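Bifunctional enzyme cysn/cysc (Mycobacterium tuberculosis, PDB 4BZP) catalyses, through its APS kinase domain, the ATP-dependent 3'-phosphorylation of adenosine 5'-phosphosulfate, a step of sulfate activation in sulfur assimilation. Local coordinates at residues Gly47-Leu52 against Leu63-His68; Lys97-Ala100 against Asp105-Glu108; Lys124-Lys129 against Gly133-Phe138. All blocks are in the same frame, centred on the assembly; numbering follows the deposited sequence. Where two conformers were deposited one is given.

Contact 1 of 3, residues Gly47-Leu52 against Leu63-His68; sequences GLNADL and LRRLSH
Two successive type I turns, Gly47 to Ala50 and Asn49 to Leu52, fold residues 47-52 into a compact loop whose Asn49, Asp51 and Leu52 touch Arg65 on helix 56-75. The backbones stay well apart, with the CA atoms of Asn49 and Arg65, the nearest pair, 8.3 Å from each other, and Arg65 spans the gap. Its chain runs extended from CG to NE and delivers the guanidinium end-on to Asp51. NH1 of Arg65 bonds OD1 of Asp51 and NH2 of Arg65 bonds OD2 of Asp51, each at 2.8 Å; both oxygens use their syn lone pairs, and the two flat groups are nearly coplanar, 12° apart. Asp51 presents its carboxylate this way with CG between the backbone N and the carbonyl carbon (chi1 60°). NH1 of Arg65 makes a further bond, to OD1 of Asn49 at 2.9 Å, arriving above the amide carbonyl plane instead of on a lone pair. Leu52 lies over one guanidinium face, its CD1 over the centre of the group, 3.9 Å above the plane. On the same helix, Glu61 takes the NE of Arg65 in a second salt bridge. The loop also belongs to the dimer interface: the carbonyls of Gly47 and Leu48 accept hydrogen bonds from Arg64 of the second subunit. The buried positive charge of Arg65 is probably balanced by the two carboxylates, Asp51 and Glu61; the in-plane bonds fix the rotation of the guanidinium, while Leu52 packs over one face, and together they tie the double turn to the helix.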
ATOM      1  N   GLY A  47       4.105 -10.586  -0.912  1.00 17.24           N
ATOM      2  CA  GLY A  47       3.641 -10.033   0.389  1.00 13.72           C
ATOM      3  C   GLY A  47       2.172  -9.664   0.312  1.00 10.41           C
ATOM      4  O   GLY A  47       1.307 -10.510   0.463  1.00 10.32           O
ATOM      5  N   LEU A  48       1.892  -8.419  -0.008  1.00 10.27           N
ATOM      6  CA  LEU A  48       0.524  -7.911  -0.080  1.00 10.07           C
ATOM      7  C   LEU A  48      -0.385  -8.804  -0.890  1.00 10.14           C
ATOM      8  O   LEU A  48      -1.491  -9.101  -0.473  1.00 11.06           O
ATOM      9  CB  LEU A  48       0.507  -6.496  -0.643  1.00 10.31           C
ATOM     10  CG  LEU A  48      -0.877  -5.880  -0.825  1.00 10.36           C
ATOM     11  CD1 LEU A  48      -1.641  -5.774   0.477  1.00 10.65           C
ATOM     12  CD2 LEU A  48      -0.769  -4.527  -1.515  1.00 10.96           C
ATOM     13  N   ASN A  49       0.134  -9.208  -2.050  1.00 10.80           N
ATOM     14  CA  ASN A  49      -0.639  -9.957  -2.998  1.00 12.45           C
ATOM     15  C   ASN A  49      -0.348 -11.440  -3.031  1.00 14.21           C
ATOM     16  O   ASN A  49      -0.646 -12.117  -4.036  1.00 14.78           O
ATOM     17  CB  ASN A  49      -0.573  -9.245  -4.373  1.00 13.94           C
ATOM     18  CG  ASN A  49      -1.232  -7.887  -4.341  1.00 13.26           C
ATOM     19  OD1 ASN A  49      -2.066  -7.548  -3.515  1.00 14.75           O
ATOM     20  ND2 ASN A  49      -0.857  -7.058  -5.355  1.00 19.82           N
ATOM     21  N   ALA A  50       0.181 -11.963  -1.943  1.00 14.32           N
ATOM     22  CA  ALA A  50       0.441 -13.395  -1.816  1.00 14.20           C
ATOM     23  C   ALA A  50      -0.777 -14.273  -1.958  1.00 15.17           C
ATOM     24  O   ALA A  50      -0.614 -15.468  -2.233  1.00 17.38           O
ATOM     25  CB  ALA A  50       1.161 -13.695  -0.503  1.00 15.22           C
ATOM     26  N   ASP A  51      -1.962 -13.756  -1.718  1.00 13.74           N
ATOM     27  CA  ASP A  51      -3.189 -14.516  -1.849  1.00 14.58           C
ATOM     28  C   ASP A  51      -3.590 -14.745  -3.309  1.00 16.31           C
ATOM     29  O   ASP A  51      -4.459 -15.596  -3.579  1.00 18.89           O
ATOM     30  CB  ASP A  51      -4.326 -13.832  -1.132  1.00 14.25           C
ATOM     31  CG  ASP A  51      -4.622 -12.420  -1.653  1.00 13.99           C
ATOM     32  OD1 ASP A  51      -3.657 -11.631  -1.829  1.00 15.24           O
ATOM     33  OD2 ASP A  51      -5.819 -12.128  -1.813  1.00 16.74           O
ATOM     34  N   LEU A  52      -3.019 -13.990  -4.240  1.00 15.24           N
ATOM     35  CA  LEU A  52      -3.444 -14.063  -5.648  1.00 16.27           C
ATOM     36  C   LEU A  52      -2.627 -15.068  -6.431  1.00 15.96           C
ATOM     37  O   LEU A  52      -1.417 -15.200  -6.259  1.00 18.69           O
ATOM     38  CB  LEU A  52      -3.262 -12.697  -6.305  1.00 16.02           C
ATOM     39  CG  LEU A  52      -4.131 -11.583  -5.709  1.00 14.66           C
ATOM     40  CD1 LEU A  52      -3.862 -10.259  -6.464  1.00 14.19           C
ATOM     41  CD2 LEU A  52      -5.566 -11.951  -5.796  1.00 14.91           C
ATOM     42  N   LEU A  63      -3.821  -5.645 -10.513  1.00  8.16           N
ATOM     43  CA  LEU A  63      -3.753  -4.306 -11.034  1.00  8.23           C
ATOM     44  C   LEU A  63      -4.650  -3.401 -10.235  1.00  7.68           C
ATOM     45  O   LEU A  63      -4.242  -2.245  -9.976  1.00  7.36           O
ATOM     46  CB  LEU A  63      -4.092  -4.258 -12.515  1.00  9.01           C
ATOM     47  CG  LEU A  63      -3.146  -4.999 -13.441  1.00  8.96           C
ATOM     48  CD1 LEU A  63      -3.737  -5.147 -14.812  1.00  9.42           C
ATOM     49  CD2 LEU A  63      -1.796  -4.298 -13.491  1.00 11.18           C
ATOM     50  N   ARG A  64      -5.847  -3.828  -9.859  1.00  8.22           N
ATOM     51  CA  ARG A  64      -6.721  -2.997  -9.043  1.00  8.02           C
ATOM     52  C   ARG A  64      -6.018  -2.603  -7.740  1.00  7.97           C
ATOM     53  O   ARG A  64      -6.011  -1.448  -7.337  1.00  7.27           O
ATOM     54  CB  ARG A  64      -8.027  -3.739  -8.757  1.00  8.81           C
ATOM     55  CG  ARG A  64      -9.082  -2.862  -8.116  1.00  8.96           C
ATOM     56  CD  ARG A  64     -10.301  -3.644  -7.560  1.00  9.35           C
ATOM     57  NE  ARG A  64      -9.939  -4.407  -6.390  1.00  8.86           N
ATOM     58  CZ  ARG A  64      -9.851  -3.882  -5.147  1.00  9.75           C
ATOM     59  NH1 ARG A  64     -10.128  -2.606  -4.935  1.00 10.86           N
ATOM     60  NH2 ARG A  64      -9.471  -4.647  -4.172  1.00 11.39           N
ATOM     61  N   ARG A  65      -5.416  -3.585  -7.077  1.00  8.94           N
ATOM     62  CA  ARG A  65      -4.756  -3.295  -5.817  1.00  9.79           C
ATOM     63  C   ARG A  65      -3.559  -2.384  -6.076  1.00  9.25           C
ATOM     64  O   ARG A  65      -3.306  -1.448  -5.267  1.00 10.22           O
ATOM     65  CB  ARG A  65      -4.319  -4.569  -5.146  1.00 10.35           C
ATOM     66  CG  ARG A  65      -5.453  -5.451  -4.682  1.00 12.07           C
ATOM     67  CD  ARG A  65      -4.925  -6.626  -3.947  1.00 14.03           C
ATOM     68  NE  ARG A  65      -5.934  -7.675  -3.763  1.00 13.52           N
ATOM     69  CZ  ARG A  65      -5.659  -8.839  -3.163  1.00 13.71           C
ATOM     70  NH1 ARG A  65      -4.455  -9.089  -2.759  1.00 12.74           N
ATOM     71  NH2 ARG A  65      -6.613  -9.751  -3.109  1.00 14.95           N
ATOM     72  N   LEU A  66      -2.770  -2.639  -7.114  1.00  9.35           N
ATOM     73  CA  LEU A  66      -1.641  -1.789  -7.446  1.00  9.59           C
ATOM     74  C   LEU A  66      -2.143  -0.344  -7.613  1.00  7.78           C
ATOM     75  O   LEU A  66      -1.452   0.619  -7.181  1.00  7.87           O
ATOM     76  CB  LEU A  66      -0.937  -2.286  -8.727  1.00 11.92           C
ATOM     77  CG  LEU A  66       0.183  -3.330  -8.701  1.00 14.53           C
ATOM     78  CD1 LEU A  66       0.556  -3.834 -10.056  1.00 15.24           C
ATOM     79  CD2 LEU A  66       1.418  -2.659  -8.179  1.00 16.34           C
ATOM     80  N   SER A  67      -3.273  -0.131  -8.259  1.00  7.19           N
ATOM     81  CA  SER A  67      -3.750   1.227  -8.427  1.00  7.40           C
ATOM     82  C   SER A  67      -4.030   1.941  -7.101  1.00  7.10           C
ATOM     83  O   SER A  67      -3.727   3.121  -6.980  1.00  6.72           O
ATOM     84  CB  SER A  67      -4.944   1.302  -9.360  1.00  7.42           C
ATOM     85  OG  SER A  67      -6.163   0.826  -8.788  1.00  7.05           O
ATOM     86  N   HIS A  68      -4.542   1.234  -6.111  1.00  6.87           N
ATOM     87  CA  HIS A  68      -4.782   1.812  -4.790  1.00  7.26           C
ATOM     88  C   HIS A  68      -3.506   2.020  -3.993  1.00  7.12           C
ATOM     89  O   HIS A  68      -3.365   3.029  -3.297  1.00  7.83           O
ATOM     90  CB  HIS A  68      -5.771   0.926  -4.018  1.00  7.35           C
ATOM     91  CG  HIS A  68      -7.174   1.053  -4.504  1.00  7.79           C
ATOM     92  ND1 HIS A  68      -7.964   2.164  -4.289  1.00  8.98           N
ATOM     93  CD2 HIS A  68      -7.939   0.179  -5.189  1.00  8.02           C
ATOM     94  CE1 HIS A  68      -9.125   1.999  -4.882  1.00  8.65           C
ATOM     95  NE2 HIS A  68      -9.131   0.810  -5.458  1.00  8.66           N
TER

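Contact 2 of 3, residues Lys97-Ala100 against Asp105-Glu108; sequences KVHA and DFFE
Helix 89-101 packs against strand 106-111 of the central parallel sheet through His99 and Phe106, whose CA atoms lie 6.4 Å apart. CD2 of Phe106 sits over one face of the imidazole, 3.4 Å above its plane but offset toward the rim, and approaches ND1 and CG of His99 equally, at 3.5 Å each. The side chains cross at about a right angle; their ring planes are inclined at 54° with centroids 4.9 Å apart, an oblique pair. Behind the rings the two CB atoms, of His99 and Phe106, meet at 3.8 Å. Phe106 reaches the helix because its CG lies anti to the backbone N (chi1 178°), which turns the ring toward the helix. Helix and strand are consecutive elements of the P-loop kinase alpha/beta fold: strand 79-82, helix 89-101 and strand 106-111 form a beta-alpha-beta crossover, and strand 6-11 lies between the two parallel strands. That middle strand takes part as well, since Thr7 OG1 is hydrogen-bonded to NE2 of His99 and Trp9 meets the Phe106 ring. ND1 of His99 is bonded back to the carbonyl of Ala95, one helical turn earlier, so both ring nitrogens are engaged, which limits the turning of the imidazole.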
ATOM      1  N   LYS A  97      -9.231   5.866 -13.056  1.00  7.16           N
ATOM      2  CA  LYS A  97     -10.396   6.354 -12.283  1.00  8.43           C
ATOM      3  C   LYS A  97     -10.070   6.308 -10.790  1.00  7.99           C
ATOM      4  O   LYS A  97     -10.448   7.220 -10.033  1.00  8.48           O
ATOM      5  CB  LYS A  97     -11.617   5.510 -12.602  1.00  9.87           C
ATOM      6  CG  LYS A  97     -12.797   5.888 -11.732  1.00 14.05           C
ATOM      7  CD  LYS A  97     -14.008   5.136 -12.214  1.00 17.95           C
ATOM      8  CE  LYS A  97     -15.140   5.287 -11.202  1.00 22.32           C
ATOM      9  NZ  LYS A  97     -15.436   6.724 -11.053  1.00 25.28           N
ATOM     10  N   VAL A  98      -9.380   5.309 -10.278  1.00  7.68           N
ATOM     11  CA  VAL A  98      -8.971   5.282  -8.900  1.00  7.18           C
ATOM     12  C   VAL A  98      -8.186   6.555  -8.579  1.00  7.27           C
ATOM     13  O   VAL A  98      -8.342   7.157  -7.498  1.00  7.38           O
ATOM     14  CB  VAL A  98      -8.176   3.985  -8.561  1.00  7.75           C
ATOM     15  CG1 VAL A  98      -7.470   4.083  -7.238  1.00  8.45           C
ATOM     16  CG2 VAL A  98      -9.112   2.771  -8.551  1.00  8.20           C
ATOM     17  N   HIS A  99      -7.263   6.912  -9.443  1.00  7.25           N
ATOM     18  CA  HIS A  99      -6.445   8.116  -9.222  1.00  7.31           C
ATOM     19  C   HIS A  99      -7.289   9.369  -9.313  1.00  8.05           C
ATOM     20  O   HIS A  99      -7.194  10.223  -8.402  1.00  8.18           O
ATOM     21  CB  HIS A  99      -5.302   8.147 -10.223  1.00  7.64           C
ATOM     22  CG  HIS A  99      -4.194   7.219  -9.856  1.00  8.23           C
ATOM     23  ND1 HIS A  99      -4.303   5.848  -9.977  1.00  7.74           N
ATOM     24  CD2 HIS A  99      -2.993   7.451  -9.297  1.00  8.43           C
ATOM     25  CE1 HIS A  99      -3.187   5.287  -9.537  1.00  8.54           C
ATOM     26  NE2 HIS A  99      -2.384   6.238  -9.099  1.00  8.51           N
ATOM     27  N   ALA A 100      -8.133   9.470 -10.313  1.00  8.46           N
ATOM     28  CA  ALA A 100      -8.938  10.687 -10.465  1.00  8.25           C
ATOM     29  C   ALA A 100      -9.871  10.845  -9.271  1.00  8.39           C
ATOM     30  O   ALA A 100     -10.065  11.987  -8.807  1.00  8.97           O
ATOM     31  CB  ALA A 100      -9.708  10.624 -11.771  1.00  8.38           C
ATOM     32  N   ASP A 105      -2.849  13.054  -9.954  1.00  7.60           N
ATOM     33  CA  ASP A 105      -2.461  13.045 -11.367  1.00  8.71           C
ATOM     34  C   ASP A 105      -1.993  11.650 -11.791  1.00  8.36           C
ATOM     35  O   ASP A 105      -1.273  10.963 -11.067  1.00  9.12           O
ATOM     36  CB  ASP A 105      -1.308  14.004 -11.612  1.00 10.68           C
ATOM     37  CG  ASP A 105      -1.713  15.464 -11.619  1.00 13.93           C
ATOM     38  OD1 ASP A 105      -2.894  15.827 -11.507  1.00 16.20           O
ATOM     39  OD2 ASP A 105      -0.760  16.246 -11.779  1.00 17.02           O
ATOM     40  N   PHE A 106      -2.396  11.245 -12.991  1.00  7.76           N
ATOM     41  CA  PHE A 106      -2.142   9.932 -13.533  1.00  7.18           C
ATOM     42  C   PHE A 106      -1.762  10.074 -14.981  1.00  7.28           C
ATOM     43  O   PHE A 106      -2.450  10.780 -15.749  1.00  7.69           O
ATOM     44  CB  PHE A 106      -3.426   9.090 -13.401  1.00  7.43           C
ATOM     45  CG  PHE A 106      -3.372   7.680 -13.970  1.00  7.27           C
ATOM     46  CD1 PHE A 106      -3.646   7.428 -15.313  1.00  7.62           C
ATOM     47  CD2 PHE A 106      -3.092   6.615 -13.144  1.00  7.06           C
ATOM     48  CE1 PHE A 106      -3.584   6.155 -15.811  1.00  7.57           C
ATOM     49  CE2 PHE A 106      -3.100   5.314 -13.640  1.00  7.09           C
ATOM     50  CZ  PHE A 106      -3.360   5.083 -14.964  1.00  6.91           C
ATOM     51  N   PHE A 107      -0.694   9.395 -15.374  1.00  6.85           N
ATOM     52  CA  PHE A 107      -0.221   9.409 -16.753  1.00  7.20           C
ATOM     53  C   PHE A 107      -0.108   7.992 -17.258  1.00  6.76           C
ATOM     54  O   PHE A 107       0.565   7.173 -16.657  1.00  7.19           O
ATOM     55  CB  PHE A 107       1.119  10.110 -16.841  1.00  7.89           C
ATOM     56  CG  PHE A 107       1.131  11.485 -16.280  1.00  9.26           C
ATOM     57  CD1 PHE A 107       0.801  12.549 -17.063  1.00 10.61           C
ATOM     58  CD2 PHE A 107       1.469  11.690 -14.945  1.00  9.62           C
ATOM     59  CE1 PHE A 107       0.820  13.841 -16.535  1.00 12.17           C
ATOM     60  CE2 PHE A 107       1.470  12.969 -14.412  1.00 11.02           C
ATOM     61  CZ  PHE A 107       1.147  14.030 -15.214  1.00 11.77           C
ATOM     62  N   GLU A 108      -0.730   7.714 -18.393  1.00  5.65           N
ATOM     63  CA  GLU A 108      -0.666   6.429 -19.098  0.50  6.15           C
ATOM     64  C   GLU A 108       0.488   6.542 -20.090  1.00  6.07           C
ATOM     65  O   GLU A 108       0.402   7.336 -21.055  1.00  6.23           O
ATOM     66  CB  GLU A 108      -1.998   6.036 -19.813  0.50  6.49           C
ATOM     67  CG  GLU A 108      -1.913   4.650 -20.507  0.50  6.84           C
ATOM     68  CD  GLU A 108      -3.007   4.312 -21.503  0.50  6.90           C
ATOM     69  OE1 GLU A 108      -3.188   5.123 -22.384  0.50  9.05           O
ATOM     70  OE2 GLU A 108      -3.675   3.253 -21.434  0.50  7.24           O
TER

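Contact 3 of 3, residues Lys124-Lys129 against Gly133-Phe138; sequences KGLYAK and GEITHF. With EDO (1,2-ethanediol), chain E.
Different first torsions bring Tyr127 and Phe138 together: CG of Tyr127 is anti to its carbonyl carbon (chi1 -77°), whereas Phe138 extends its ring with CG anti to the backbone N (chi1 -174°). The phenyl then meets the tyrosine edge-to-face, with planes 65° apart. CE1 of Phe138 stands over the phenol face, 3.6 Å from CE2 of Tyr127 and displaced toward the rim. CB of Leu126 touches the phenyl edge near its plane, 3.8 Å from CE2 of Phe138. Further along, CD1 of Ile135 rests against both CB of Lys129, at 3.7 Å, and CD2 of Leu126, at 3.9 Å. A Schellman motif at Gly133, with positive phi, ends the helix, and Glu134 N donates to Lys129 O over 2.9 Å. The Glu134 carboxylate crosses the aliphatic part of Lys129, its OE1 3.6 Å from CG of Lys129, while OE2 of Glu134 accepts a bond from O2 of an ethanediol, probably from the crystallisation liquor. The loop thus folds back over helix 126-131, which follows helix 115-121; Tyr127 packs on Leu115, Cys118 and Glu119 of that helix, and its OH bonds the carbonyl of Ser14 in the ADP-binding loop after strand 6-11.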
ATOM      1  N   LYS A 124      14.647 -11.879 -19.663  1.00  8.24           N
ATOM      2  CA  LYS A 124      14.441 -12.834 -18.591  1.00  8.80           C
ATOM      3  C   LYS A 124      14.091 -14.215 -19.146  1.00  8.57           C
ATOM      4  O   LYS A 124      13.771 -15.096 -18.349  1.00  9.42           O
ATOM      5  CB  LYS A 124      13.296 -12.370 -17.649  1.00 10.07           C
ATOM      6  CG  LYS A 124      13.639 -11.078 -16.933  1.00 13.65           C
ATOM      7  CD  LYS A 124      12.474 -10.627 -16.058  1.00 17.80           C
ATOM      8  CE  LYS A 124      12.777  -9.353 -15.302  1.00 22.55           C
ATOM      9  NZ  LYS A 124      12.744  -8.170 -16.236  1.00 24.97           N
ATOM     10  N   GLY A 125      14.155 -14.400 -20.470  1.00  7.27           N
ATOM     11  CA  GLY A 125      13.844 -15.694 -21.068  1.00  6.87           C
ATOM     12  C   GLY A 125      12.393 -16.090 -21.009  1.00  7.36           C
ATOM     13  O   GLY A 125      12.054 -17.245 -21.248  1.00  8.10           O
ATOM     14  N   LEU A 126      11.481 -15.175 -20.727  1.00  6.31           N
ATOM     15  CA  LEU A 126      10.054 -15.459 -20.659  1.00  7.11           C
ATOM     16  C   LEU A 126       9.506 -15.783 -22.041  1.00  6.74           C
ATOM     17  O   LEU A 126       8.633 -16.659 -22.171  1.00  6.44           O
ATOM     18  CB  LEU A 126       9.302 -14.225 -20.101  1.00  8.03           C
ATOM     19  CG  LEU A 126       9.676 -13.917 -18.654  1.00  9.17           C
ATOM     20  CD1 LEU A 126       8.958 -12.615 -18.277  1.00  9.88           C
ATOM     21  CD2 LEU A 126       9.316 -15.046 -17.690  1.00 11.34           C
ATOM     22  N   TYR A 127       9.955 -15.122 -23.105  1.00  6.62           N
ATOM     23  CA  TYR A 127       9.496 -15.461 -24.477  1.00  6.54           C
ATOM     24  C   TYR A 127       9.969 -16.863 -24.791  1.00  6.93           C
ATOM     25  O   TYR A 127       9.198 -17.631 -25.378  1.00  7.10           O
ATOM     26  CB  TYR A 127       9.977 -14.477 -25.551  1.00  6.41           C
ATOM     27  CG  TYR A 127       9.189 -13.185 -25.538  1.00  6.46           C
ATOM     28  CD1 TYR A 127       9.593 -12.142 -24.748  1.00  6.44           C
ATOM     29  CD2 TYR A 127       8.075 -13.016 -26.336  1.00  7.18           C
ATOM     30  CE1 TYR A 127       8.853 -10.941 -24.724  1.00  5.98           C
ATOM     31  CE2 TYR A 127       7.330 -11.878 -26.334  1.00  6.86           C
ATOM     32  CZ  TYR A 127       7.723 -10.818 -25.520  1.00  6.38           C
ATOM     33  OH  TYR A 127       6.931  -9.688 -25.472  1.00  7.08           O
ATOM     34  N   ALA A 128      11.216 -17.216 -24.455  1.00  6.88           N
ATOM     35  CA  ALA A 128      11.686 -18.598 -24.744  1.00  7.10           C
ATOM     36  C   ALA A 128      10.810 -19.605 -24.006  1.00  7.47           C
ATOM     37  O   ALA A 128      10.460 -20.642 -24.590  1.00  8.75           O
ATOM     38  CB  ALA A 128      13.139 -18.745 -24.358  1.00  7.16           C
ATOM     39  N   LYS A 129      10.430 -19.338 -22.758  1.00  7.74           N
ATOM     40  CA  LYS A 129       9.522 -20.257 -22.052  1.00  8.55           C
ATOM     41  C   LYS A 129       8.172 -20.311 -22.771  1.00  8.83           C
ATOM     42  O   LYS A 129       7.565 -21.438 -22.935  1.00  9.09           O
ATOM     43  CB  LYS A 129       9.311 -19.844 -20.622  1.00 10.11           C
ATOM     44  CG  LYS A 129      10.350 -20.293 -19.669  1.00 12.85           C
ATOM     45  CD  LYS A 129       9.841 -20.178 -18.245  1.00 17.00           C
ATOM     46  CE  LYS A 129      10.872 -20.510 -17.209  1.00 21.06           C
ATOM     47  NZ  LYS A 129      10.150 -20.932 -15.978  1.00 23.29           N
ATOM     48  N   GLY A 133       6.064 -23.613 -24.674  1.00 10.88           N
ATOM     49  CA  GLY A 133       4.812 -24.047 -24.028  1.00 11.20           C
ATOM     50  C   GLY A 133       4.847 -24.110 -22.528  1.00 10.89           C
ATOM     51  O   GLY A 133       3.960 -24.665 -21.870  1.00 12.06           O
ATOM     52  N   GLU A 134       5.868 -23.510 -21.917  1.00 10.64           N
ATOM     53  CA  GLU A 134       6.021 -23.539 -20.480  1.00 10.97           C
ATOM     54  C   GLU A 134       5.283 -22.414 -19.775  1.00  9.91           C
ATOM     55  O   GLU A 134       5.120 -22.434 -18.535  1.00 11.29           O
ATOM     56  CB  GLU A 134       7.510 -23.511 -20.088  1.00 12.87           C
ATOM     57  CG  GLU A 134       8.216 -24.794 -20.451  1.00 14.51           C
ATOM     58  CD  GLU A 134       9.698 -24.722 -20.229  1.00 16.22           C
ATOM     59  OE1 GLU A 134      10.154 -23.880 -19.412  1.00 16.68           O
ATOM     60  OE2 GLU A 134      10.400 -25.492 -20.959  1.00 20.86           O
ATOM     61  N   ILE A 135       4.913 -21.416 -20.522  1.00 10.08           N
ATOM     62  CA  ILE A 135       4.036 -20.332 -19.995  1.00 11.31           C
ATOM     63  C   ILE A 135       2.929 -20.241 -21.008  1.00 10.96           C
ATOM     64  O   ILE A 135       3.169 -20.152 -22.208  1.00 12.20           O
ATOM     65  CB  ILE A 135       4.758 -18.931 -19.920  1.00 13.39           C
ATOM     66  CG1 ILE A 135       5.893 -18.936 -18.930  1.00 14.78           C
ATOM     67  CG2 ILE A 135       3.753 -17.828 -19.520  1.00 14.10           C
ATOM     68  CD1 ILE A 135       6.794 -17.696 -19.025  1.00 15.21           C
ATOM     69  N   THR A 136       1.688 -20.223 -20.545  1.00 10.58           N
ATOM     70  CA  THR A 136       0.543 -19.982 -21.441  1.00 11.11           C
ATOM     71  C   THR A 136      -0.187 -18.689 -20.974  1.00 10.75           C
ATOM     72  O   THR A 136       0.072 -18.161 -19.902  1.00 11.43           O
ATOM     73  CB  THR A 136      -0.425 -21.203 -21.485  1.00 11.76           C
ATOM     74  OG1 THR A 136      -0.886 -21.407 -20.156  1.00 11.69           O
ATOM     75  CG2 THR A 136       0.317 -22.446 -21.993  1.00 11.77           C
ATOM     76  N   HIS A 137      -1.115 -18.235 -21.812  1.00 11.92           N
ATOM     77  CA  HIS A 137      -1.791 -16.939 -21.642  1.00 12.47           C
ATOM     78  C   HIS A 137      -0.786 -15.813 -21.492  1.00 11.72           C
ATOM     79  O   HIS A 137      -0.891 -14.973 -20.601  1.00 12.28           O
ATOM     80  CB  HIS A 137      -2.734 -17.015 -20.465  1.00 14.60           C
ATOM     81  CG  HIS A 137      -3.828 -18.010 -20.714  1.00 17.07           C
ATOM     82  ND1 HIS A 137      -4.978 -17.673 -21.385  1.00 21.42           N
ATOM     83  CD2 HIS A 137      -3.904 -19.341 -20.471  1.00 19.13           C
ATOM     84  CE1 HIS A 137      -5.739 -18.750 -21.518  1.00 21.86           C
ATOM     85  NE2 HIS A 137      -5.104 -19.780 -20.981  1.00 19.87           N
ATOM     86  N   PHE A 138       0.237 -15.879 -22.336  1.00  9.87           N
ATOM     87  CA  PHE A 138       1.326 -14.909 -22.345  1.00  9.46           C
ATOM     88  C   PHE A 138       0.905 -13.786 -23.292  1.00  8.93           C
ATOM     89  O   PHE A 138       0.683 -13.989 -24.508  1.00  8.30           O
ATOM     90  CB  PHE A 138       2.580 -15.571 -22.864  1.00  9.73           C
ATOM     91  CG  PHE A 138       3.816 -14.720 -22.783  1.00 11.13           C
ATOM     92  CD1 PHE A 138       4.084 -13.763 -23.724  1.00 12.47           C
ATOM     93  CD2 PHE A 138       4.624 -14.855 -21.715  1.00 12.62           C
ATOM     94  CE1 PHE A 138       5.257 -13.011 -23.625  1.00 13.38           C
ATOM     95  CE2 PHE A 138       5.813 -14.125 -21.618  1.00 15.04           C
ATOM     96  CZ  PHE A 138       6.081 -13.182 -22.573  1.00 13.26           C
TER
HETATM   97  C1  EDO E1193      13.180 -22.053 -22.681  1.00 18.24           C
HETATM   98  O1  EDO E1193      14.524 -22.498 -22.836  1.00 18.33           O
HETATM   99  C2  EDO E1193      12.487 -23.086 -21.839  1.00 19.50           C
HETATM  100  O2  EDO E1193      12.765 -24.359 -22.397  1.00 20.97           O

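How the contacts relate
Contacts 1 and 2 are neighbours, their centres about 17 Å apart, joined where helix 56-75 packs on helix 89-101: the carbonyl O of Ser67 lies 3.4 Å from CE1 of His99, and ND1 of His68 is 3.6 Å from CG1 of Val98. Contact 3 stands apart, its nearest atoms about 12 Å from contact 1 and about 17 Å from contact 2, across the centre of the chain from the latter. It is the one closely associated with the nucleotide: Lys124 touches ADP, and the Leu126 side chain is about 7 Å from it. Of the three, only contact 1 meets the second subunit.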